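Peroxisomal membrane protein LPX1 (Saccharomyces cerevisiae, PDB 2Y6U) hydrolyses ester bonds of lipids in peroxisomes, with acyl esterase, triacylglycerol lipase and phospholipase A activity. Local coordinates at residues L55-G60 / V140-S145. Residues are numbered along the deposited sequence; the frame is centred on the assembly and turned at random. Where two conformers were deposited one is given.
Sequences LVFLHG and VVIGHS
Ile142 O accepts the N-H of Leu58 at 2.8 Å, and the CA of Phe57 adds a C-H...O contact to the same oxygen at 3.2 Å. The N-H of the same residue, Ile142, goes the other way, to Val56 O, and Val56 N and His144 N reach across to Val140 O and Leu58 O, completing the alternating donor pattern of two parallel strands. On the sheet face that carries Leu55, Phe57, Val140 and Ile142, the Phe57 side chain runs alongside that of Ile142, whose CB meets the ring atom CD2 of Phe57 at 3.7 Å. CG1 of Ile142 stands anti to its carbonyl carbon (chi1 -50°). In the conformer described, one of two, an unusual turn about the next bond then puts CD1 of Ile142 over the middle of one face of the Phe57 ring, 3.9 Å from its centroid, and against CG of Leu55. Beyond the paired strands, 140-145 runs into what looks like the nucleophile elbow of the alpha/beta hydrolase fold, a sharp turn from strand to helix: Gly143 and Ser145 fit the Gly-x-Ser-x-Gly pattern, and Ser145 has the strained backbone (phi 64°, psi -122°) expected of the nucleophile. Its OG, which accepts a bond from Ser61 N, packs 3.5 Å from Gly60 CA. A water joins Gly60 N to ND1 of His144, whose NE2 bonds to His323 O. Nearby, His59 ND1 donates to Gly60 O at 2.8 Å from above the carbonyl plane, and its NE2 is held by Gln94 N. The reverse face of the sheet brings CD1 of Leu58 to CG2 of Val141, and Val141 also touches Ala151 of helix 146-157.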
# COMPACT_ATOMS: atom_id res chain seq x y z
N LEU A 55 -13.47 1.27 -14.77
CA LEU A 55 -12.24 1.43 -15.49
C LEU A 55 -11.42 2.55 -14.99
O LEU A 55 -11.94 3.63 -14.77
CB LEU A 55 -12.55 1.67 -16.98
CG LEU A 55 -12.91 0.52 -17.87
CD1 LEU A 55 -13.82 -0.48 -17.39
CD2 LEU A 55 -13.41 1.07 -19.31
N VAL A 56 -10.12 2.32 -14.84
CA VAL A 56 -9.24 3.33 -14.32
C VAL A 56 -8.08 3.50 -15.32
O VAL A 56 -7.46 2.56 -15.65
CB VAL A 56 -8.67 2.96 -12.95
CG1 VAL A 56 -7.68 4.05 -12.47
CG2 VAL A 56 -9.85 2.73 -11.92
N PHE A 57 -7.91 4.70 -15.86
CA PHE A 57 -6.92 4.90 -16.94
C PHE A 57 -5.79 5.80 -16.42
O PHE A 57 -6.05 6.85 -15.83
CB PHE A 57 -7.51 5.66 -18.12
CG PHE A 57 -8.41 4.85 -19.00
CD1 PHE A 57 -9.77 4.72 -18.71
CD2 PHE A 57 -7.91 4.21 -20.13
CE1 PHE A 57 -10.60 3.97 -19.54
CE2 PHE A 57 -8.74 3.49 -20.97
CZ PHE A 57 -10.09 3.36 -20.65
N LEU A 58 -4.56 5.35 -16.67
CA LEU A 58 -3.32 5.94 -16.15
C LEU A 58 -2.44 6.38 -17.31
O LEU A 58 -1.94 5.53 -18.11
CB LEU A 58 -2.60 4.93 -15.23
CG LEU A 58 -3.40 4.33 -14.08
CD1 LEU A 58 -2.41 3.39 -13.28
CD2 LEU A 58 -4.08 5.44 -13.26
N HIS A 59 -2.30 7.69 -17.47
CA HIS A 59 -1.54 8.24 -18.57
C HIS A 59 -0.01 7.97 -18.50
O HIS A 59 0.55 7.64 -17.46
CB HIS A 59 -1.72 9.79 -18.63
CG HIS A 59 -1.18 10.48 -17.39
ND1 HIS A 59 0.18 10.68 -17.19
CD2 HIS A 59 -1.81 11.00 -16.31
CE1 HIS A 59 0.34 11.28 -16.01
NE2 HIS A 59 -0.85 11.47 -15.46
N GLY A 60 0.62 8.18 -19.64
CA GLY A 60 2.03 8.01 -19.80
C GLY A 60 2.78 9.25 -19.30
O GLY A 60 2.20 10.33 -19.03
N VAL A 140 -11.01 -2.68 -13.86
CA VAL A 140 -9.99 -2.84 -14.90
C VAL A 140 -9.08 -1.62 -14.86
O VAL A 140 -9.58 -0.51 -14.72
CB VAL A 140 -10.62 -2.86 -16.27
CG1 VAL A 140 -9.47 -3.03 -17.42
CG2 VAL A 140 -11.76 -3.89 -16.35
N VAL A 141 -7.77 -1.82 -14.85
CA VAL A 141 -6.80 -0.70 -14.91
C VAL A 141 -6.12 -0.77 -16.24
O VAL A 141 -5.75 -1.84 -16.67
CB VAL A 141 -5.79 -0.70 -13.74
CG1 VAL A 141 -5.00 -2.03 -13.67
CG2 VAL A 141 -4.84 0.58 -13.76
N ILE A 142 -6.05 0.38 -16.89
CA ILE A 142 -5.48 0.51 -18.19
C ILE A 142 -4.40 1.59 -18.09
O ILE A 142 -4.64 2.74 -17.68
CB ILE A 142 -6.51 0.90 -19.29
CG1 ILE A 142 -7.75 -0.00 -19.28
CG2 ILE A 142 -5.77 1.02 -20.70
CD1 ILE A 142 -8.90 0.51 -18.41
N GLY A 143 -3.15 1.25 -18.42
CA GLY A 143 -2.09 2.21 -18.25
C GLY A 143 -1.19 2.25 -19.45
O GLY A 143 -0.86 1.19 -20.01
N HIS A 144 -0.84 3.43 -19.88
CA HIS A 144 0.24 3.62 -20.89
C HIS A 144 1.61 3.95 -20.22
O HIS A 144 1.69 4.86 -19.43
CB HIS A 144 -0.19 4.74 -21.82
CG HIS A 144 0.82 5.08 -22.85
ND1 HIS A 144 1.41 6.31 -22.94
CD2 HIS A 144 1.42 4.30 -23.77
CE1 HIS A 144 2.32 6.29 -23.91
NE2 HIS A 144 2.32 5.10 -24.47
N SER A 145 2.72 3.34 -20.64
CA SER A 145 4.15 3.91 -20.34
C SER A 145 4.35 3.87 -18.85
O SER A 145 4.20 2.78 -18.23
CB SER A 145 4.42 5.30 -21.06
OG SER A 145 5.11 6.35 -20.34
O HOH W 1 -0.24 8.55 -22.36